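Local coordinates for predicted metal-dependent hydrolase of the TIM-barrel fold (PDB 2QPX), which probably acts as a hydrolase of the amidohydrolase family, holding two zinc ions in a TIM-barrel metal site, at residues Y209-F217 with D248-L258; A308-A316 with W355-S364. All coordinates share one frame; numbering follows the deposited sequence.

Contact 1: Y209-F217 with D248-L258; sequences YMLYHVAPF and DYLKAFTKKGL
Leu211 meets Tyr249 through its backbone. The Tyr249 hydroxyl donates a hydrogen bond to Leu211 O, with OH and O 2.8 Å apart. The donor sits above the carbonyl plane, while the oxygen lies at the edge of the Tyr249 ring. Leu211 CB adds an apolar touch on Tyr249 CE1. Tyr249 reaches this carbonyl because its CG is anti to its own backbone N (chi1 -172°), which carries the ring across to the other helix.

One residue on, Tyr212 takes the edge of Tyr249 on its face. Tyr249 CD1 lies over the middle of the Tyr212 ring, 3.7 Å from Tyr212 CE1. This is a T-shaped pair, with planes at 87°. Phe253 joins the aromatic cluster obliquely, its CE2 3.5 Å from Tyr212 CD2. A serine in place of Tyr212 would probably open a gap beside Phe253 and leave the Tyr249 edge without its aromatic face.

Ala215 points its methyl toward Phe253. CB stands 3.5 Å from the ring centroid, nearly on the ring normal, as a CH-pi contact. The same CB touches Leu258 CD2 at 4.1 Å. Pro216 CD only brushes Phe253 CE1, at 4.4 Å. A Schellman motif with Gly257 as its C-prime residue ends the helix: Leu258 N bonds to Phe253 O and Gly257 N to Thr254 O.

The axes of 209-217 and 248-253 come within 11.2 Å and run in roughly the same direction, crossing at -23°. This is packing of neighbouring helices on the outside of the barrel. Helix 204-221 leads into strand 225-229, and helix 247-253 into strand 260-264, which lie side by side in a parallel sheet. Helices 130-138 and 144-156 also pack against helix 204-221.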
loop_
_atom_site.group_PDB
_atom_site.type_symbol
_atom_site.label_atom_id
_atom_site.label_comp_id
_atom_site.label_asym_id
_atom_site.label_seq_id
_atom_site.Cartn_x
_atom_site.Cartn_y
_atom_site.Cartn_z
ATOM N N TYR A 209 -0.085 -26.593 -12.793
ATOM C CA TYR A 209 0.444 -27.453 -13.873
ATOM C C TYR A 209 0.023 -26.895 -15.253
ATOM O O TYR A 209 0.844 -26.764 -16.198
ATOM C CB TYR A 209 -0.072 -28.903 -13.712
ATOM C CG TYR A 209 0.411 -29.841 -14.764
ATOM C CD1 TYR A 209 -0.247 -29.987 -15.969
ATOM C CD2 TYR A 209 1.567 -30.606 -14.545
ATOM C CE1 TYR A 209 0.224 -30.887 -16.930
ATOM C CE2 TYR A 209 2.051 -31.460 -15.480
ATOM C CZ TYR A 209 1.397 -31.605 -16.673
ATOM O OH TYR A 209 1.891 -32.455 -17.626
HETATM N N MSE A 210 -1.280 -26.621 -15.397
HETATM C CA MSE A 210 -1.836 -26.122 -16.631
HETATM C C MSE A 210 -1.105 -24.862 -17.069
HETATM O O MSE A 210 -0.701 -24.728 -18.242
HETATM C CB MSE A 210 -3.304 -25.778 -16.398
HETATM C CG MSE A 210 -4.018 -25.259 -17.600
HETATM SE SE MSE A 210 -5.738 -24.403 -17.203
HETATM C CE MSE A 210 -5.149 -22.639 -16.571
ATOM N N LEU A 211 -0.931 -23.919 -16.132
ATOM C CA LEU A 211 -0.318 -22.638 -16.520
ATOM C C LEU A 211 1.140 -22.791 -16.973
ATOM O O LEU A 211 1.582 -22.141 -17.938
ATOM C CB LEU A 211 -0.439 -21.641 -15.375
ATOM C CG LEU A 211 -1.870 -21.136 -15.131
ATOM C CD1 LEU A 211 -1.944 -20.424 -13.767
ATOM C CD2 LEU A 211 -2.328 -20.270 -16.329
ATOM N N TYR A 212 1.902 -23.640 -16.286
ATOM C CA TYR A 212 3.287 -23.874 -16.697
ATOM C C TYR A 212 3.345 -24.597 -18.029
ATOM O O TYR A 212 4.175 -24.295 -18.873
ATOM C CB TYR A 212 4.067 -24.663 -15.626
ATOM C CG TYR A 212 4.638 -23.765 -14.523
ATOM C CD1 TYR A 212 3.862 -23.336 -13.465
ATOM C CD2 TYR A 212 5.973 -23.303 -14.562
ATOM C CE1 TYR A 212 4.383 -22.519 -12.477
ATOM C CE2 TYR A 212 6.486 -22.453 -13.572
ATOM C CZ TYR A 212 5.694 -22.067 -12.543
ATOM O OH TYR A 212 6.176 -21.229 -11.559
ATOM N N HIS A 213 2.449 -25.555 -18.241
ATOM C CA HIS A 213 2.466 -26.351 -19.464
ATOM C C HIS A 213 1.851 -25.689 -20.692
ATOM O O HIS A 213 2.278 -25.980 -21.802
ATOM C CB HIS A 213 1.918 -27.745 -19.201
ATOM C CG HIS A 213 2.850 -28.588 -18.414
ATOM N ND1 HIS A 213 3.636 -29.552 -19.014
ATOM C CD2 HIS A 213 3.231 -28.546 -17.111
ATOM C CE1 HIS A 213 4.406 -30.120 -18.101
ATOM N NE2 HIS A 213 4.217 -29.515 -16.948
ATOM N N VAL A 214 0.913 -24.761 -20.536
ATOM C CA VAL A 214 0.381 -24.088 -21.700
ATOM C C VAL A 214 1.275 -22.931 -22.160
ATOM O O VAL A 214 1.128 -22.472 -23.286
ATOM C CB VAL A 214 -1.088 -23.595 -21.545
ATOM C CG1 VAL A 214 -2.029 -24.780 -21.282
ATOM C CG2 VAL A 214 -1.202 -22.472 -20.512
ATOM N N ALA A 215 2.156 -22.427 -21.302
ATOM C CA ALA A 215 2.996 -21.287 -21.667
ATOM C C ALA A 215 3.708 -21.480 -23.017
ATOM O O ALA A 215 3.663 -20.590 -23.868
ATOM C CB ALA A 215 3.942 -20.869 -20.507
ATOM N N PRO A 216 4.394 -22.621 -23.223
ATOM C CA PRO A 216 5.053 -22.808 -24.534
ATOM C C PRO A 216 4.074 -22.815 -25.721
ATOM O O PRO A 216 4.426 -22.368 -26.813
ATOM C CB PRO A 216 5.738 -24.166 -24.394
ATOM C CG PRO A 216 5.648 -24.517 -22.992
ATOM C CD PRO A 216 4.700 -23.703 -22.278
ATOM N N PHE A 217 2.863 -23.341 -25.515
ATOM C CA PHE A 217 1.866 -23.369 -26.560
ATOM C C PHE A 217 1.435 -21.952 -26.953
ATOM O O PHE A 217 1.133 -21.678 -28.113
ATOM C CB PHE A 217 0.606 -24.128 -26.181
ATOM C CG PHE A 217 0.815 -25.483 -25.539
ATOM C CD1 PHE A 217 1.917 -26.266 -25.807
ATOM C CD2 PHE A 217 -0.196 -26.019 -24.750
ATOM C CE1 PHE A 217 2.042 -27.535 -25.222
ATOM C CE2 PHE A 217 -0.046 -27.260 -24.146
ATOM C CZ PHE A 217 1.057 -28.008 -24.413
ATOM N N ASP A 248 8.210 -16.385 -9.844
ATOM C CA ASP A 248 8.869 -17.552 -10.407
ATOM C C ASP A 248 8.328 -17.883 -11.809
ATOM O O ASP A 248 9.112 -18.227 -12.694
ATOM C CB ASP A 248 8.798 -18.742 -9.446
ATOM C CG ASP A 248 9.559 -18.508 -8.121
ATOM O OD1 ASP A 248 10.469 -17.633 -8.016
ATOM O OD2 ASP A 248 9.247 -19.254 -7.166
ATOM N N TYR A 249 7.027 -17.724 -12.015
ATOM C CA TYR A 249 6.437 -17.939 -13.320
ATOM C C TYR A 249 6.979 -16.915 -14.310
ATOM O O TYR A 249 7.275 -17.272 -15.440
ATOM C CB TYR A 249 4.916 -17.859 -13.228
ATOM C CG TYR A 249 4.151 -18.255 -14.461
ATOM C CD1 TYR A 249 3.837 -19.590 -14.702
ATOM C CD2 TYR A 249 3.692 -17.295 -15.369
ATOM C CE1 TYR A 249 3.109 -19.998 -15.787
ATOM C CE2 TYR A 249 2.960 -17.674 -16.472
ATOM C CZ TYR A 249 2.657 -19.042 -16.702
ATOM O OH TYR A 249 1.901 -19.388 -17.795
ATOM N N LEU A 250 7.073 -15.656 -13.891
ATOM C CA LEU A 250 7.550 -14.596 -14.789
ATOM C C LEU A 250 9.022 -14.861 -15.180
ATOM O O LEU A 250 9.409 -14.687 -16.333
ATOM C CB LEU A 250 7.416 -13.229 -14.130
ATOM C CG LEU A 250 6.009 -12.762 -13.813
ATOM C CD1 LEU A 250 5.938 -11.411 -13.086
ATOM C CD2 LEU A 250 5.154 -12.811 -15.092
ATOM N N LYS A 251 9.834 -15.291 -14.217
ATOM C CA LYS A 251 11.237 -15.625 -14.471
ATOM C C LYS A 251 11.308 -16.801 -15.446
ATOM O O LYS A 251 12.145 -16.825 -16.342
ATOM C CB LYS A 251 11.958 -15.983 -13.162
ATOM C CG LYS A 251 12.287 -14.792 -12.269
ATOM C CD LYS A 251 13.153 -15.157 -11.017
ATOM N N ALA A 252 10.384 -17.752 -15.305
ATOM C CA ALA A 252 10.405 -18.931 -16.156
ATOM C C ALA A 252 10.078 -18.651 -17.617
ATOM O O ALA A 252 10.626 -19.293 -18.516
ATOM C CB ALA A 252 9.475 -20.030 -15.612
ATOM N N PHE A 253 9.163 -17.723 -17.876
ATOM C CA PHE A 253 8.613 -17.588 -19.208
ATOM C C PHE A 253 8.784 -16.245 -19.934
ATOM O O PHE A 253 8.777 -16.231 -21.156
ATOM C CB PHE A 253 7.138 -17.983 -19.211
ATOM C CG PHE A 253 6.923 -19.408 -18.853
ATOM C CD1 PHE A 253 7.419 -20.400 -19.682
ATOM C CD2 PHE A 253 6.316 -19.772 -17.678
ATOM C CE1 PHE A 253 7.288 -21.736 -19.353
ATOM C CE2 PHE A 253 6.173 -21.111 -17.344
ATOM C CZ PHE A 253 6.659 -22.091 -18.189
ATOM N N THR A 254 8.857 -15.130 -19.218
ATOM C CA THR A 254 8.960 -13.854 -19.926
ATOM C C THR A 254 10.203 -13.782 -20.823
ATOM O O THR A 254 10.158 -13.197 -21.902
ATOM C CB THR A 254 8.863 -12.624 -19.039
ATOM O OG1 THR A 254 9.893 -12.632 -18.050
ATOM C CG2 THR A 254 7.457 -12.515 -18.385
ATOM N N LYS A 255 11.301 -14.355 -20.362
ATOM C CA LYS A 255 12.556 -14.334 -21.135
ATOM C C LYS A 255 12.471 -15.259 -22.349
ATOM O O LYS A 255 13.257 -15.154 -23.302
ATOM C CB LYS A 255 13.698 -14.817 -20.245
ATOM C CG LYS A 255 13.451 -16.244 -19.693
ATOM C CD LYS A 255 14.601 -17.218 -19.993
ATOM C CE LYS A 255 14.290 -18.589 -19.494
ATOM N NZ LYS A 255 14.342 -18.661 -17.999
ATOM N N LYS A 256 11.553 -16.217 -22.301
ATOM C CA LYS A 256 11.260 -17.105 -23.413
ATOM C C LYS A 256 10.278 -16.516 -24.412
ATOM O O LYS A 256 9.965 -17.138 -25.403
ATOM C CB LYS A 256 10.712 -18.442 -22.905
ATOM C CG LYS A 256 11.720 -19.186 -22.064
ATOM C CD LYS A 256 11.281 -20.613 -21.809
ATOM C CE LYS A 256 12.433 -21.499 -21.366
ATOM N NZ LYS A 256 11.878 -22.713 -20.693
ATOM N N GLY A 257 9.740 -15.335 -24.116
ATOM C CA GLY A 257 8.901 -14.661 -25.057
ATOM C C GLY A 257 7.433 -14.602 -24.693
ATOM O O GLY A 257 6.656 -14.080 -25.472
ATOM N N LEU A 258 7.029 -15.135 -23.539
ATOM C CA LEU A 258 5.621 -15.070 -23.139
ATOM C C LEU A 258 5.256 -13.644 -22.784
ATOM O O LEU A 258 5.910 -13.022 -21.960
ATOM C CB LEU A 258 5.333 -15.987 -21.939
ATOM C CG LEU A 258 3.867 -16.099 -21.492
ATOM C CD1 LEU A 258 3.074 -16.871 -22.528
ATOM C CD2 LEU A 258 3.792 -16.762 -20.082
#

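Contact 2: A308-A316 with W355-S364; sequences APYTRILFA and WINAICWQTS. With EDO (1,2-ethanediol), chain F.
Tyr310 stacks on Trp355 where a late strand of the TIM barrel, 313-314, and the loop before it meet helix 349-367. The stack is offset, with planes at 29° and centroids 4.3 Å apart. Tyr310 CG is anti to the carbonyl carbon (chi1 -73°), which lays CD2 over the six-membered part of the indole. Tyr310 CB sits over the five-membered part as a CH-pi contact. The Tyr310 hydroxyl is hydrogen-bonded to His340, and His57 of a second subunit meets the indole edge-to-face.

Ile359 touches both Ile313 and Tyr310. Its CG1 packs on Ile313 CG2 at 3.7 Å, while its CD1 reaches the edge of the Tyr310 ring. Between the backbones, Phe315 N donates a hydrogen bond to Ile359 O at 2.9 Å.

Thr363 splits its branches. CG2, anti to the backbone N, packs tightly on Leu314 CD2 at 3.5 Å. OG1, anti to the carbonyl carbon, accepts a hydrogen bond from O2 of a 1,2-ethanediol probably left by crystallisation, and donates to a water. That water in turn donates to Tyr310 O at 2.8 Å and to Ile313 O at 2.7 Å.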
loop_
_atom_site.group_PDB
_atom_site.type_symbol
_atom_site.label_atom_id
_atom_site.label_comp_id
_atom_site.label_asym_id
_atom_site.label_seq_id
_atom_site.Cartn_x
_atom_site.Cartn_y
_atom_site.Cartn_z
ATOM N N ALA A 308 6.963 2.188 -13.670
ATOM C CA ALA A 308 6.752 1.472 -14.919
ATOM C C ALA A 308 7.199 2.280 -16.120
ATOM O O ALA A 308 7.041 3.507 -16.151
ATOM C CB ALA A 308 5.224 1.185 -15.106
ATOM N N PRO A 309 7.569 1.590 -17.200
ATOM C CA PRO A 309 7.636 2.292 -18.480
ATOM C C PRO A 309 6.218 2.636 -18.950
ATOM O O PRO A 309 5.309 1.828 -18.821
ATOM C CB PRO A 309 8.246 1.255 -19.419
ATOM C CG PRO A 309 8.839 0.203 -18.525
ATOM C CD PRO A 309 7.922 0.177 -17.362
ATOM N N TYR A 310 6.071 3.798 -19.569
ATOM C CA TYR A 310 4.774 4.211 -20.062
ATOM C C TYR A 310 4.301 3.312 -21.206
ATOM O O TYR A 310 3.101 3.237 -21.473
ATOM C CB TYR A 310 4.805 5.702 -20.508
ATOM C CG TYR A 310 4.851 6.653 -19.338
ATOM C CD1 TYR A 310 3.711 6.940 -18.592
ATOM C CD2 TYR A 310 6.029 7.324 -18.989
ATOM C CE1 TYR A 310 3.753 7.815 -17.489
ATOM C CE2 TYR A 310 6.074 8.187 -17.909
ATOM C CZ TYR A 310 4.944 8.457 -17.166
ATOM O OH TYR A 310 4.983 9.331 -16.111
ATOM N N THR A 311 5.246 2.591 -21.829
ATOM C CA THR A 311 4.961 1.654 -22.888
ATOM C C THR A 311 4.539 0.249 -22.405
ATOM O O THR A 311 4.376 -0.660 -23.215
ATOM C CB THR A 311 6.155 1.527 -23.813
ATOM O OG1 THR A 311 7.322 1.225 -23.032
ATOM C CG2 THR A 311 6.327 2.849 -24.630
ATOM N N ARG A 312 4.312 0.103 -21.089
ATOM C CA ARG A 312 3.852 -1.173 -20.525
ATOM C C ARG A 312 2.467 -1.135 -19.900
ATOM O O ARG A 312 1.918 -2.195 -19.576
ATOM C CB ARG A 312 4.843 -1.680 -19.496
ATOM C CG ARG A 312 6.231 -2.083 -20.093
ATOM C CD ARG A 312 6.173 -3.266 -21.053
ATOM N NE ARG A 312 7.536 -3.721 -21.296
ATOM C CZ ARG A 312 8.241 -4.452 -20.436
ATOM N NH1 ARG A 312 7.653 -4.986 -19.364
ATOM N NH2 ARG A 312 9.514 -4.676 -20.672
ATOM N N ILE A 313 1.923 0.072 -19.700
ATOM C CA ILE A 313 0.591 0.246 -19.106
ATOM C C ILE A 313 -0.433 0.404 -20.247
ATOM O O ILE A 313 -0.170 1.064 -21.244
ATOM C CB ILE A 313 0.540 1.339 -17.971
ATOM C CG1 ILE A 313 -0.760 1.205 -17.142
ATOM C CG2 ILE A 313 0.741 2.729 -18.546
ATOM C CD1 ILE A 313 -0.842 2.093 -15.858
ATOM N N LEU A 314 -1.584 -0.250 -20.099
ATOM C CA LEU A 314 -2.612 -0.330 -21.159
ATOM C C LEU A 314 -3.942 0.208 -20.637
ATOM O O LEU A 314 -4.240 0.116 -19.456
ATOM C CB LEU A 314 -2.867 -1.796 -21.570
ATOM C CG LEU A 314 -1.648 -2.653 -21.923
ATOM C CD1 LEU A 314 -2.061 -4.112 -22.244
ATOM C CD2 LEU A 314 -0.849 -2.036 -23.076
ATOM N N PHE A 315 -4.757 0.745 -21.541
ATOM C CA PHE A 315 -6.175 0.955 -21.253
ATOM C C PHE A 315 -6.965 -0.365 -21.372
ATOM O O PHE A 315 -6.859 -1.089 -22.361
ATOM C CB PHE A 315 -6.840 1.934 -22.222
ATOM C CG PHE A 315 -8.324 1.993 -22.067
ATOM C CD1 PHE A 315 -8.888 2.600 -20.956
ATOM C CD2 PHE A 315 -9.157 1.367 -22.979
ATOM C CE1 PHE A 315 -10.244 2.598 -20.776
ATOM C CE2 PHE A 315 -10.541 1.344 -22.788
ATOM C CZ PHE A 315 -11.061 1.979 -21.720
ATOM N N ALA A 316 -7.796 -0.625 -20.357
ATOM C CA ALA A 316 -8.906 -1.550 -20.460
ATOM C C ALA A 316 -10.003 -1.066 -19.542
ATOM O O ALA A 316 -9.748 -0.347 -18.590
ATOM C CB ALA A 316 -8.535 -3.012 -20.077
ATOM N N TRP A 355 3.305 8.785 -25.529
ATOM C CA TRP A 355 2.990 7.898 -24.412
ATOM C C TRP A 355 1.489 7.688 -24.248
ATOM O O TRP A 355 1.017 6.541 -24.030
ATOM C CB TRP A 355 3.643 8.424 -23.149
ATOM C CG TRP A 355 5.134 8.153 -23.063
ATOM C CD1 TRP A 355 5.823 7.169 -23.695
ATOM C CD2 TRP A 355 6.059 8.814 -22.212
ATOM N NE1 TRP A 355 7.143 7.174 -23.287
ATOM C CE2 TRP A 355 7.310 8.156 -22.359
ATOM C CE3 TRP A 355 5.955 9.869 -21.308
ATOM C CZ2 TRP A 355 8.447 8.564 -21.687
ATOM C CZ3 TRP A 355 7.114 10.275 -20.630
ATOM C CH2 TRP A 355 8.320 9.596 -20.808
ATOM N N ILE A 356 0.709 8.766 -24.396
ATOM C CA ILE A 356 -0.758 8.650 -24.338
ATOM C C ILE A 356 -1.274 7.697 -25.449
ATOM O O ILE A 356 -2.116 6.815 -25.194
ATOM C CB ILE A 356 -1.411 10.081 -24.382
ATOM C CG1 ILE A 356 -1.180 10.802 -23.062
ATOM C CG2 ILE A 356 -2.917 9.976 -24.785
ATOM C CD1 ILE A 356 -1.380 12.351 -23.112
ATOM N N ASN A 357 -0.767 7.854 -26.668
ATOM C CA ASN A 357 -1.131 6.977 -27.744
ATOM C C ASN A 357 -0.782 5.487 -27.426
ATOM O O ASN A 357 -1.570 4.591 -27.705
ATOM C CB ASN A 357 -0.477 7.402 -29.060
ATOM C CG ASN A 357 -1.224 8.504 -29.773
ATOM O OD1 ASN A 357 -2.448 8.525 -29.790
ATOM N ND2 ASN A 357 -0.466 9.397 -30.435
ATOM N N ALA A 358 0.413 5.263 -26.881
ATOM C CA ALA A 358 0.880 3.932 -26.500
ATOM C C ALA A 358 -0.136 3.289 -25.562
ATOM O O ALA A 358 -0.609 2.168 -25.772
ATOM C CB ALA A 358 2.272 4.058 -25.840
ATOM N N ILE A 359 -0.473 4.032 -24.515
ATOM C CA ILE A 359 -1.314 3.503 -23.447
ATOM C C ILE A 359 -2.750 3.203 -23.928
ATOM O O ILE A 359 -3.322 2.155 -23.610
ATOM C CB ILE A 359 -1.338 4.469 -22.274
ATOM C CG1 ILE A 359 0.076 4.657 -21.674
ATOM C CG2 ILE A 359 -2.319 4.025 -21.187
ATOM C CD1 ILE A 359 0.232 5.850 -20.684
ATOM N N CYS A 360 -3.325 4.140 -24.705
ATOM C CA CYS A 360 -4.710 4.051 -25.088
ATOM C C CYS A 360 -5.006 2.978 -26.160
ATOM O O CYS A 360 -6.075 2.357 -26.144
ATOM C CB CYS A 360 -5.212 5.448 -25.500
ATOM S SG CYS A 360 -5.421 6.541 -24.120
ATOM N N TRP A 361 -4.087 2.796 -27.104
ATOM C CA TRP A 361 -4.335 1.899 -28.206
ATOM C C TRP A 361 -3.102 1.241 -28.834
ATOM O O TRP A 361 -3.183 0.125 -29.332
ATOM C CB TRP A 361 -5.142 2.608 -29.335
ATOM C CG TRP A 361 -4.424 3.788 -29.918
ATOM C CD1 TRP A 361 -4.416 5.057 -29.448
ATOM C CD2 TRP A 361 -3.558 3.770 -31.065
ATOM N NE1 TRP A 361 -3.586 5.849 -30.227
ATOM C CE2 TRP A 361 -3.055 5.077 -31.226
ATOM C CE3 TRP A 361 -3.157 2.770 -31.963
ATOM C CZ2 TRP A 361 -2.152 5.409 -32.236
ATOM C CZ3 TRP A 361 -2.241 3.104 -32.969
ATOM C CH2 TRP A 361 -1.761 4.405 -33.091
ATOM N N GLN A 362 -1.988 1.965 -28.898
ATOM C CA GLN A 362 -0.916 1.523 -29.753
ATOM C C GLN A 362 -0.138 0.319 -29.205
ATOM O O GLN A 362 0.203 -0.595 -29.960
ATOM C CB GLN A 362 0.015 2.686 -30.081
ATOM C CG GLN A 362 1.077 2.373 -31.099
ATOM C CD GLN A 362 2.118 3.476 -31.190
ATOM O OE1 GLN A 362 2.621 3.975 -30.170
ATOM N NE2 GLN A 362 2.474 3.832 -32.399
ATOM N N THR A 363 0.118 0.308 -27.905
ATOM C CA THR A 363 0.785 -0.867 -27.326
ATOM C C THR A 363 -0.089 -2.119 -27.496
ATOM O O THR A 363 0.387 -3.162 -27.926
ATOM C CB THR A 363 1.168 -0.623 -25.867
ATOM O OG1 THR A 363 2.014 0.528 -25.786
ATOM C CG2 THR A 363 1.855 -1.850 -25.264
ATOM N N SER A 364 -1.386 -2.018 -27.168
ATOM C CA SER A 364 -2.271 -3.157 -27.333
ATOM C C SER A 364 -2.401 -3.569 -28.799
ATOM O O SER A 364 -2.464 -4.744 -29.119
ATOM C CB SER A 364 -3.644 -2.896 -26.717
ATOM O OG SER A 364 -3.547 -2.869 -25.302
HETATM C C1 EDO F . 4.212 1.179 -29.404
HETATM O O1 EDO F . 4.075 -0.231 -29.617
HETATM C C2 EDO F . 3.675 1.513 -28.025
HETATM O O2 EDO F . 4.366 0.672 -27.056
HETATM O O HOH W 1 1.645 1.563 -23.222
HETATM O O HOH W 2 -5.177 -0.788 -24.547
#

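Along the chain the two come one after the other, contact 1 first. Their centres lie 23 Å apart and their nearest atoms about 8 Å, so the two do not touch. Both belong to the same TIM-barrel domain, and one parallel sheet connects them. Its strands run in the order 225-229, 260-264, 282-285, 313-314. Contact 1 packs the helices that precede the first two strands. Contact 2 sets the last strand against helix 349-367, which also bonds to strand 14-19. The zinc ligands His228 and His264 lie on strands 225-229 and 260-264, and Asp318 follows 308-316 closely in sequence. The two contacts thus pack different sectors of the barrel wall around one metal site.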